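Local coordinates for protein cytosolic IMP-GMP specific 5'-nucleotidase (Legionella pneumophila subsp. pneumophila, PDB 4OHF) that probably hydrolyses purine nucleoside 5'-monophosphates such as IMP and GMP, using a magnesium ion held in a HAD-type active site, at residues His4-Asn9 and Leu438-Met443; Lys45-Glu50 and His168-Leu173; Gly272-Gly277 and Thr288-Val293; Arg408-Gly413 and Tyr418-Val423. One frame throughout, in Å; residues are numbered along the deposited sequence.

Contact 1 of 4, residues His4-Asn9 and Leu438-Met443; sequences HKVFVN and LEHSPM
With chi1 of -77°, His-4 swings its imidazole away from its own carbonyl and toward Glu-439, whose chain bends at chi2 so that its methylene and carboxylate both reach the ring. The meeting is over a face: CG of Glu-439 lies 4.1 Å from the centroid of the His-4 ring in a CH-pi contact, 24° off the normal. Glu-439 OE1 comes over the same ring, 3.1 Å from His-4 NE2, but the angle is too poor for a hydrogen bond, and the carboxylate plane stands 64° from that of the imidazole. One residue on, His-440 extends its ring toward the first segment, and Val-6 sets its CG2 methyl over one face of it, 3.7 Å from His-440 ND1. A branched aliphatic residue suits this place, since it also packs on Ile-429 and Met-431 of the neighbouring strand. The contact thus joins the run of chain that leads into strand 7-8, at one margin of the central mixed sheet, to the loop after helix 434-438. That helix supplies the polar partner of both imidazoles: the side chain of Asp-436 bonds to His-4 ND1, and its backbone carbonyl takes the hydrogen of His-440 ND1. The second subunit closes in here as well, with its Thr-363 against His-4 and its Ile-366 against Glu-439. Having one carboxylate bonded at ND1 and another over its face, buried His-4 would probably favour the protonated form, so that electrostatic attraction could add to the CH-pi contact with Glu-439.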
# COMPACT_ATOMS: atom_id res chain seq x y z
N HIS B 4 -21.28 31.15 24.06
CA HIS B 4 -21.52 29.71 23.92
C HIS B 4 -21.88 29.32 22.48
O HIS B 4 -22.83 28.58 22.24
CB HIS B 4 -22.65 29.26 24.86
CG HIS B 4 -22.24 29.11 26.30
ND1 HIS B 4 -21.27 28.22 26.71
CD2 HIS B 4 -22.70 29.71 27.42
CE1 HIS B 4 -21.16 28.27 28.03
NE2 HIS B 4 -22.02 29.17 28.48
N LYS B 5 -21.11 29.80 21.52
CA LYS B 5 -21.36 29.52 20.11
C LYS B 5 -20.96 28.12 19.67
O LYS B 5 -19.93 27.60 20.08
CB LYS B 5 -20.62 30.53 19.24
CG LYS B 5 -20.84 31.95 19.66
CD LYS B 5 -20.97 32.88 18.46
CE LYS B 5 -22.25 32.61 17.70
NZ LYS B 5 -23.40 32.65 18.65
N VAL B 6 -21.79 27.53 18.82
CA VAL B 6 -21.52 26.21 18.27
C VAL B 6 -21.43 26.38 16.76
O VAL B 6 -22.36 26.84 16.12
CB VAL B 6 -22.64 25.21 18.64
CG1 VAL B 6 -22.49 23.93 17.82
CG2 VAL B 6 -22.58 24.89 20.12
N PHE B 7 -20.29 26.01 16.20
CA PHE B 7 -20.06 26.13 14.78
C PHE B 7 -20.47 24.85 14.08
O PHE B 7 -20.15 23.76 14.55
CB PHE B 7 -18.60 26.47 14.56
CG PHE B 7 -18.16 27.61 15.41
CD1 PHE B 7 -18.70 28.88 15.22
CD2 PHE B 7 -17.28 27.41 16.46
CE1 PHE B 7 -18.38 29.93 16.08
CE2 PHE B 7 -16.95 28.45 17.33
CZ PHE B 7 -17.49 29.71 17.14
N VAL B 8 -21.18 24.99 12.97
CA VAL B 8 -21.71 23.85 12.23
C VAL B 8 -21.08 23.63 10.86
O VAL B 8 -21.09 24.52 10.02
CB VAL B 8 -23.25 23.98 12.06
CG1 VAL B 8 -23.83 22.68 11.58
CG2 VAL B 8 -23.88 24.43 13.38
N ASN B 9 -20.54 22.43 10.65
CA ASN B 9 -19.95 22.07 9.37
C ASN B 9 -20.93 21.24 8.54
O ASN B 9 -20.94 21.31 7.32
CB ASN B 9 -18.67 21.25 9.56
CG ASN B 9 -17.54 22.07 10.19
OD1 ASN B 9 -17.36 23.24 9.86
ND2 ASN B 9 -16.78 21.44 11.08
N LEU B 438 -23.83 22.02 25.52
CA LEU B 438 -24.86 21.68 26.50
C LEU B 438 -25.77 22.83 26.89
O LEU B 438 -26.78 22.62 27.57
CB LEU B 438 -24.23 21.06 27.75
CG LEU B 438 -23.38 19.81 27.52
CD1 LEU B 438 -22.75 19.38 28.83
CD2 LEU B 438 -24.23 18.70 26.94
N GLU B 439 -25.43 24.03 26.46
CA GLU B 439 -26.22 25.21 26.78
C GLU B 439 -27.30 25.41 25.70
O GLU B 439 -28.18 26.26 25.82
CB GLU B 439 -25.31 26.44 26.82
CG GLU B 439 -25.66 27.42 27.90
CD GLU B 439 -25.25 26.92 29.26
OE1 GLU B 439 -24.06 27.06 29.62
OE2 GLU B 439 -26.12 26.37 29.98
N HIS B 440 -27.18 24.65 24.62
CA HIS B 440 -28.14 24.69 23.53
C HIS B 440 -29.27 23.72 23.84
O HIS B 440 -29.20 22.92 24.78
CB HIS B 440 -27.48 24.28 22.22
CG HIS B 440 -26.61 25.34 21.63
ND1 HIS B 440 -25.46 25.78 22.25
CD2 HIS B 440 -26.72 26.06 20.49
CE1 HIS B 440 -24.91 26.73 21.52
NE2 HIS B 440 -25.65 26.92 20.45
N SER B 441 -30.32 23.79 23.03
CA SER B 441 -31.47 22.92 23.20
C SER B 441 -31.12 21.50 22.78
O SER B 441 -30.63 21.27 21.68
CB SER B 441 -32.62 23.43 22.34
OG SER B 441 -33.67 22.48 22.31
N PRO B 442 -31.38 20.52 23.65
CA PRO B 442 -31.06 19.14 23.27
C PRO B 442 -31.94 18.65 22.11
O PRO B 442 -31.98 17.46 21.84
CB PRO B 442 -31.30 18.36 24.56
CG PRO B 442 -32.33 19.17 25.26
CD PRO B 442 -31.86 20.58 25.04
N MET B 443 -32.62 19.58 21.44
CA MET B 443 -33.49 19.26 20.29
C MET B 443 -33.04 20.04 19.05
O MET B 443 -33.55 19.84 17.95
CB MET B 443 -34.96 19.61 20.60
CG MET B 443 -35.61 18.87 21.79
SD MET B 443 -35.65 17.06 21.64
CE MET B 443 -35.88 16.54 23.38

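Contact 2 of 4, residues Lys45-Glu50 and His168-Leu173; sequences KERLAE and HSDGTL
A salt bridge at the protein surface, from Arg-47 to Asp-170, links helix 33-51 to the junction where helix 153-170 gives way to helix 172-178. The two helical elements stay well apart as backbones, the closest CA atoms, of Arg-47 and Thr-172, being 10.6 Å from each other, so a long side chain is needed to span the gap. Arginine suits the position: its CG leaves anti to the backbone N (chi1 -179°), then the chain bends at chi2 and chi3, the side chain also packing on Cys-163 and Lys-166 of helix 153-170. Asp-170, short and acidic, approaches from the opposite direction at the end of that helix. Gly-171 follows with positive phi, a conformation easy for glycine, which ends one helix and occupies the N-cap position of the next; the chain can therefore turn immediately beyond the acid. The carboxylate meets the edge of the guanidinium, near its plane, with the two flat groups 74° apart. One oxygen does all the work: Asp-170 OD2 accepts from Arg-47 NH2 and, more weakly, from Arg-47 NH1 at 2.7 Å and 126°, while Asp-170 OD1 stays 3.7 Å from Arg-47 NH2.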
# COMPACT_ATOMS: atom_id res chain seq x y z
N LYS B 45 10.82 15.74 28.49
CA LYS B 45 12.19 16.21 28.37
C LYS B 45 13.07 15.44 29.36
O LYS B 45 14.22 15.11 29.07
CB LYS B 45 12.27 17.71 28.65
CG LYS B 45 13.62 18.33 28.34
CD LYS B 45 13.59 19.83 28.55
CE LYS B 45 13.16 20.16 29.97
NZ LYS B 45 13.19 21.62 30.23
N GLU B 46 12.50 15.16 30.52
CA GLU B 46 13.19 14.43 31.57
C GLU B 46 13.48 13.01 31.11
O GLU B 46 14.62 12.56 31.12
CB GLU B 46 12.33 14.41 32.82
CG GLU B 46 12.84 13.54 33.94
CD GLU B 46 11.75 13.23 34.94
OE1 GLU B 46 11.18 14.19 35.51
OE2 GLU B 46 11.45 12.04 35.15
N ARG B 47 12.43 12.30 30.71
CA ARG B 47 12.55 10.91 30.26
C ARG B 47 13.58 10.73 29.15
O ARG B 47 14.08 9.63 28.93
CB ARG B 47 11.18 10.39 29.80
CG ARG B 47 11.19 8.94 29.32
CD ARG B 47 11.69 8.02 30.41
NE ARG B 47 10.82 8.08 31.58
CZ ARG B 47 9.74 7.33 31.74
NH1 ARG B 47 9.38 6.46 30.80
NH2 ARG B 47 9.00 7.46 32.84
N LEU B 48 13.89 11.82 28.44
CA LEU B 48 14.87 11.77 27.37
C LEU B 48 16.30 11.75 27.91
O LEU B 48 17.12 10.92 27.51
CB LEU B 48 14.71 12.96 26.43
CG LEU B 48 13.59 12.86 25.40
CD1 LEU B 48 13.50 14.17 24.63
CD2 LEU B 48 13.88 11.70 24.46
N ALA B 49 16.59 12.67 28.82
CA ALA B 49 17.91 12.78 29.41
C ALA B 49 18.23 11.59 30.30
O ALA B 49 19.39 11.38 30.67
CB ALA B 49 18.01 14.06 30.21
N GLU B 50 17.21 10.80 30.65
CA GLU B 50 17.41 9.66 31.52
C GLU B 50 17.43 8.31 30.83
O GLU B 50 18.45 7.62 30.85
CB GLU B 50 16.36 9.67 32.63
CG GLU B 50 16.40 10.96 33.46
CD GLU B 50 15.51 10.92 34.68
OE1 GLU B 50 15.45 11.94 35.41
OE2 GLU B 50 14.86 9.87 34.92
N HIS B 168 2.70 8.64 29.16
CA HIS B 168 1.25 8.51 29.18
C HIS B 168 0.81 7.12 29.62
O HIS B 168 -0.38 6.84 29.74
CB HIS B 168 0.64 8.82 27.81
CG HIS B 168 0.11 10.22 27.69
ND1 HIS B 168 0.91 11.31 27.42
CD2 HIS B 168 -1.15 10.71 27.85
CE1 HIS B 168 0.18 12.41 27.42
NE2 HIS B 168 -1.08 12.08 27.68
N SER B 169 1.78 6.25 29.88
CA SER B 169 1.51 4.88 30.31
C SER B 169 2.12 4.63 31.67
O SER B 169 1.61 3.83 32.46
CB SER B 169 2.09 3.89 29.30
OG SER B 169 1.54 4.09 28.02
N ASP B 170 3.23 5.32 31.94
CA ASP B 170 3.92 5.20 33.22
C ASP B 170 2.97 5.50 34.36
O ASP B 170 3.02 4.86 35.41
CB ASP B 170 5.06 6.21 33.31
CG ASP B 170 6.35 5.69 32.76
OD1 ASP B 170 6.77 4.59 33.18
OD2 ASP B 170 6.95 6.38 31.91
N GLY B 171 2.12 6.48 34.14
CA GLY B 171 1.20 6.87 35.18
C GLY B 171 1.87 8.02 35.91
O GLY B 171 1.32 8.59 36.85
N THR B 172 3.08 8.35 35.47
CA THR B 172 3.84 9.45 36.06
C THR B 172 3.06 10.76 35.90
O THR B 172 3.02 11.58 36.81
CB THR B 172 5.23 9.60 35.39
OG1 THR B 172 5.15 9.21 34.00
CG2 THR B 172 6.26 8.72 36.09
N LEU B 173 2.43 10.94 34.74
CA LEU B 173 1.65 12.14 34.46
C LEU B 173 0.40 12.13 35.33
O LEU B 173 0.06 13.14 35.94
CB LEU B 173 1.24 12.17 32.98
CG LEU B 173 0.93 13.51 32.30
CD1 LEU B 173 0.07 13.24 31.08
CD2 LEU B 173 0.21 14.44 33.24

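Contact 3 of 4, residues Gly272-Gly277 and Thr288-Val293; sequences GPIVPG and TEDLGV
Asp-290 reaches from the last turn of helix 284-290 to Pro-273 and Ile-274, fastening the end of the helix to the loop that leads into strand 277-281. Strand, helix and the later parallel strand 298-302 form a beta-alpha-beta crossover of the Rossmann-like HAD core, and the helix ends in a Schellman motif. Along the helix, Thr-288 turns away from the loop, its hydroxyl bonded to Trp-318 and to the carbonyl of Ala-284, while Glu-289 lies on the exposed side and keeps a weak, long ion pair with Lys-285. Asp-290 carries the contact. With its CG beside the backbone N (chi1 -59°), the carboxylate lies against the proline, its CG 3.6 Å from Pro-273 CA and 3.8 Å from Pro-273 CB. The ring gives the aspartate a compact apolar surface. Asp-290 OD2 accepts a weak but fairly straight hydrogen bond from Ile-274 N (3.5 Å, 160°), and the same oxygen has its stronger partner in Lys-286, one turn back, whose amine also bonds the carbonyl of Gly-272. The CG1 of Ile-274 takes the crowded position between backbone N and carbonyl (chi1 58°), which brings it across Asp-290 at about a right angle. Leu-291 next directs its side chain to Leu-19 and Phe-240 of the core strands. Gly-292 then adopts positive phi, readily tolerated without a side chain, and its N donates to Glu-289 O at 2.7 Å. Val-293 N completes the capping pattern with a weak bond to Thr-288 O, 3.5 Å away.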
# COMPACT_ATOMS: atom_id res chain seq x y z
N GLY B 272 -22.62 -11.86 26.52
CA GLY B 272 -23.94 -11.33 26.29
C GLY B 272 -23.85 -9.82 26.13
O GLY B 272 -22.75 -9.27 26.06
N PRO B 273 -24.99 -9.12 26.07
CA PRO B 273 -25.01 -7.66 25.91
C PRO B 273 -24.54 -6.90 27.15
O PRO B 273 -24.75 -7.33 28.29
CB PRO B 273 -26.46 -7.37 25.58
CG PRO B 273 -27.18 -8.40 26.41
CD PRO B 273 -26.36 -9.65 26.15
N ILE B 274 -23.90 -5.75 26.94
CA ILE B 274 -23.44 -4.94 28.05
C ILE B 274 -24.63 -4.14 28.58
O ILE B 274 -25.47 -3.67 27.82
CB ILE B 274 -22.32 -3.96 27.63
CG1 ILE B 274 -22.82 -3.05 26.51
CG2 ILE B 274 -21.08 -4.73 27.18
CD1 ILE B 274 -21.79 -2.03 26.06
N VAL B 275 -24.70 -3.99 29.89
CA VAL B 275 -25.79 -3.27 30.51
C VAL B 275 -25.22 -2.09 31.27
O VAL B 275 -24.09 -2.13 31.73
CB VAL B 275 -26.59 -4.18 31.49
CG1 VAL B 275 -27.36 -5.24 30.70
CG2 VAL B 275 -25.63 -4.85 32.47
N PRO B 276 -26.01 -1.02 31.41
CA PRO B 276 -25.55 0.18 32.12
C PRO B 276 -24.58 -0.17 33.23
O PRO B 276 -24.83 -1.08 34.03
CB PRO B 276 -26.85 0.79 32.62
CG PRO B 276 -27.81 0.46 31.51
CD PRO B 276 -27.47 -0.96 31.17
N GLY B 277 -23.46 0.53 33.27
CA GLY B 277 -22.45 0.28 34.28
C GLY B 277 -21.08 0.73 33.82
O GLY B 277 -20.95 1.47 32.85
N THR B 288 -22.98 -0.33 20.03
CA THR B 288 -24.12 0.11 19.26
C THR B 288 -25.16 -1.00 19.09
O THR B 288 -26.37 -0.75 19.14
CB THR B 288 -23.65 0.62 17.88
OG1 THR B 288 -22.69 1.67 18.06
CG2 THR B 288 -24.84 1.14 17.06
N GLU B 289 -24.69 -2.23 18.90
CA GLU B 289 -25.60 -3.35 18.73
C GLU B 289 -26.35 -3.62 20.03
O GLU B 289 -27.58 -3.66 20.04
CB GLU B 289 -24.83 -4.60 18.29
CG GLU B 289 -24.89 -4.87 16.79
CD GLU B 289 -23.69 -5.64 16.27
OE1 GLU B 289 -23.23 -6.58 16.98
OE2 GLU B 289 -23.20 -5.32 15.16
N ASP B 290 -25.61 -3.79 21.12
CA ASP B 290 -26.21 -4.07 22.42
C ASP B 290 -27.16 -3.00 22.92
O ASP B 290 -27.98 -3.27 23.79
CB ASP B 290 -25.12 -4.33 23.46
CG ASP B 290 -24.23 -5.49 23.09
OD1 ASP B 290 -24.68 -6.37 22.32
OD2 ASP B 290 -23.08 -5.54 23.57
N LEU B 291 -27.07 -1.78 22.40
CA LEU B 291 -27.99 -0.73 22.82
C LEU B 291 -29.16 -0.68 21.85
O LEU B 291 -30.08 0.13 22.00
CB LEU B 291 -27.29 0.63 22.87
CG LEU B 291 -26.74 1.00 24.25
CD1 LEU B 291 -25.23 1.09 24.21
CD2 LEU B 291 -27.34 2.32 24.67
N GLY B 292 -29.11 -1.54 20.85
CA GLY B 292 -30.17 -1.61 19.85
C GLY B 292 -30.56 -0.26 19.28
O GLY B 292 -31.72 0.14 19.37
N VAL B 293 -29.59 0.46 18.72
CA VAL B 293 -29.86 1.76 18.11
C VAL B 293 -29.01 1.88 16.87
O VAL B 293 -28.15 1.05 16.61
CB VAL B 293 -29.51 2.96 19.05
CG1 VAL B 293 -30.35 2.92 20.30
CG2 VAL B 293 -28.02 2.96 19.38

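Contact 4 of 4, residues Arg408-Gly413 and Tyr418-Val423; sequences RVFRAG and YFAYQV. With 5GP (guanosine-5'-monophosphate), chain E.
Phe-410 and Ala-420 bring their backbones close, CA to CA 4.8 Å, as the chain makes the small hairpin of strands 411-412 and 415-416 and turns at once into helix 418-426. The bulkiest side chains form a T-shaped pair: the edge of Phe-419 is directed at the face of Phe-410, centroids 5.7 Å apart and planes 64° from each other. Phe-419 leaves the helix with CG anti to its backbone N (chi1 174°), toward the loop, where CG1 of Val-409 also packs obliquely on its ring. Ala-420 is small enough for the Phe-410 backbone to come close, and its CB lies 4.1 Å from Phe-410 CD1. One helical turn beyond Phe-419, Val-423 CG2 meets Phe-410 CE1 at 4.2 Å. The helix that follows this beta hairpin contributes Tyr-421 to a GMP site at a subunit interface, probably the regulatory site of this allosterically controlled enzyme. Ser-417 OG, just before the helix, bonds to both Val-409 O and Ala-420 N, tying loop to helix start. Tyr-421 lays its ring over the purine, with GMP C8 3.7 Å above the plane, and its OH approaches the ribose, 3.4 Å from C2'. Arg-86 of the second subunit bonds the nucleotide, while Tyr-87 of that subunit packs on Tyr-421. The O2' of the ribose lies at the edge of the Tyr-418 ring, near its plane.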
# COMPACT_ATOMS: atom_id res chain seq x y z
N ARG B 408 -2.63 32.24 12.60
CA ARG B 408 -3.82 31.51 13.07
C ARG B 408 -3.82 30.00 12.95
O ARG B 408 -3.18 29.42 12.06
CB ARG B 408 -5.06 32.04 12.36
CG ARG B 408 -5.62 33.29 12.97
CD ARG B 408 -6.71 33.90 12.12
NE ARG B 408 -6.15 34.86 11.19
CZ ARG B 408 -6.89 35.59 10.37
NH1 ARG B 408 -8.22 35.45 10.38
NH2 ARG B 408 -6.32 36.47 9.55
N VAL B 409 -4.56 29.38 13.85
CA VAL B 409 -4.68 27.93 13.87
C VAL B 409 -5.51 27.46 12.68
O VAL B 409 -5.16 26.46 12.05
CB VAL B 409 -5.37 27.44 15.17
CG1 VAL B 409 -5.79 26.00 15.05
CG2 VAL B 409 -4.44 27.62 16.35
N PHE B 410 -6.59 28.18 12.37
CA PHE B 410 -7.48 27.79 11.28
C PHE B 410 -7.17 28.34 9.89
O PHE B 410 -7.74 27.89 8.90
CB PHE B 410 -8.93 28.14 11.65
CG PHE B 410 -9.50 27.32 12.79
CD1 PHE B 410 -10.24 26.16 12.52
CD2 PHE B 410 -9.30 27.69 14.12
CE1 PHE B 410 -10.77 25.41 13.56
CE2 PHE B 410 -9.83 26.93 15.16
CZ PHE B 410 -10.56 25.79 14.88
N ARG B 411 -6.25 29.29 9.80
CA ARG B 411 -5.92 29.86 8.50
C ARG B 411 -4.47 29.66 8.12
O ARG B 411 -3.58 29.79 8.95
CB ARG B 411 -6.24 31.37 8.47
CG ARG B 411 -7.73 31.70 8.55
CD ARG B 411 -8.49 31.26 7.31
NE ARG B 411 -9.52 30.25 7.62
CZ ARG B 411 -10.70 30.51 8.19
NH1 ARG B 411 -11.03 31.75 8.51
NH2 ARG B 411 -11.56 29.51 8.42
N ALA B 412 -4.24 29.30 6.85
CA ALA B 412 -2.90 29.10 6.29
C ALA B 412 -2.80 30.09 5.13
O ALA B 412 -2.82 29.72 3.96
CB ALA B 412 -2.75 27.69 5.79
N GLY B 413 -2.70 31.36 5.48
CA GLY B 413 -2.65 32.39 4.47
C GLY B 413 -4.07 32.91 4.37
O GLY B 413 -4.69 33.26 5.38
N TYR B 418 -4.37 23.23 7.24
CA TYR B 418 -4.57 21.81 7.14
C TYR B 418 -5.38 21.36 8.37
O TYR B 418 -6.22 20.47 8.27
CB TYR B 418 -3.21 21.09 7.08
CG TYR B 418 -3.29 19.58 7.11
CD1 TYR B 418 -3.91 18.87 6.08
CD2 TYR B 418 -2.83 18.87 8.21
CE1 TYR B 418 -4.08 17.50 6.15
CE2 TYR B 418 -3.00 17.51 8.30
CZ TYR B 418 -3.62 16.82 7.27
OH TYR B 418 -3.80 15.46 7.39
N PHE B 419 -5.13 21.99 9.52
CA PHE B 419 -5.87 21.63 10.72
C PHE B 419 -7.35 22.00 10.55
O PHE B 419 -8.24 21.31 11.07
CB PHE B 419 -5.28 22.30 11.96
CG PHE B 419 -6.11 22.08 13.21
CD1 PHE B 419 -6.96 23.07 13.69
CD2 PHE B 419 -6.08 20.86 13.87
CE1 PHE B 419 -7.77 22.85 14.81
CE2 PHE B 419 -6.88 20.61 14.99
CZ PHE B 419 -7.73 21.61 15.46
N ALA B 420 -7.61 23.09 9.84
CA ALA B 420 -8.98 23.52 9.60
C ALA B 420 -9.71 22.42 8.82
O ALA B 420 -10.84 22.08 9.13
CB ALA B 420 -9.00 24.82 8.82
N TYR B 421 -9.04 21.88 7.81
CA TYR B 421 -9.61 20.81 7.00
C TYR B 421 -9.97 19.61 7.88
O TYR B 421 -11.06 19.05 7.77
CB TYR B 421 -8.64 20.38 5.88
CG TYR B 421 -8.64 18.88 5.62
CD1 TYR B 421 -7.64 18.06 6.14
CD2 TYR B 421 -9.71 18.27 4.94
CE1 TYR B 421 -7.70 16.66 6.01
CE2 TYR B 421 -9.78 16.87 4.80
CZ TYR B 421 -8.78 16.08 5.33
OH TYR B 421 -8.88 14.71 5.21
N GLN B 422 -9.04 19.21 8.74
CA GLN B 422 -9.26 18.08 9.64
C GLN B 422 -10.51 18.30 10.48
O GLN B 422 -11.37 17.42 10.58
CB GLN B 422 -8.07 17.88 10.56
CG GLN B 422 -6.87 17.21 9.93
CD GLN B 422 -5.80 16.90 10.96
OE1 GLN B 422 -5.03 17.79 11.36
NE2 GLN B 422 -5.77 15.66 11.44
N VAL B 423 -10.59 19.48 11.09
CA VAL B 423 -11.76 19.80 11.91
C VAL B 423 -13.03 19.69 11.06
O VAL B 423 -14.01 19.07 11.46
CB VAL B 423 -11.66 21.23 12.49
CG1 VAL B 423 -13.01 21.69 13.00
CG2 VAL B 423 -10.66 21.23 13.62
P 5GP E . -7.98 11.21 -2.10
O1P 5GP E . -8.50 9.84 -1.83
O2P 5GP E . -9.07 12.25 -2.06
O3P 5GP E . -7.23 11.29 -3.42
O5' 5GP E . -6.86 11.57 -1.00
C5' 5GP E . -7.17 11.60 0.40
C4' 5GP E . -6.75 12.92 1.03
O4' 5GP E . -7.28 14.12 0.45
C3' 5GP E . -7.06 13.09 2.54
O3' 5GP E . -6.41 12.10 3.40
C2' 5GP E . -6.59 14.51 2.75
O2' 5GP E . -5.18 14.51 3.19
C1' 5GP E . -6.83 15.18 1.36
N9 5GP E . -7.87 16.30 1.40
C8 5GP E . -7.70 17.59 1.73
N7 5GP E . -8.87 18.29 1.65
C5 5GP E . -9.81 17.39 1.24
C6 5GP E . -11.20 17.45 0.96
O6 5GP E . -11.81 18.54 1.08
N1 5GP E . -11.87 16.30 0.56
C2 5GP E . -11.23 15.12 0.42
N2 5GP E . -11.91 14.01 0.02
N3 5GP E . -9.87 15.02 0.69
C4 5GP E . -9.17 16.14 1.09

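How the contacts relate
From the N terminus, residues 4-9 open the longest loop, which contact 1 closes 429 residues later by bringing the N-terminal run that leads into strand 7-8 to the loop after helix 434-438. The other three contacts all nest within it, following one another in series without crossing. Contact 2 joins helices in the first half of the chain; contact 3 closes a short loop within the Rossmann-like core; contact 4 closes a hairpin-sized loop beside the GMP site. Contacts 1 and 2 lie on opposite sides of the chain's centre, about 38 Å between centres. Contacts 1 and 4 touch, Asn-9 ND2 packing 3.7 Å from Val-423 O, and both meet the second subunit.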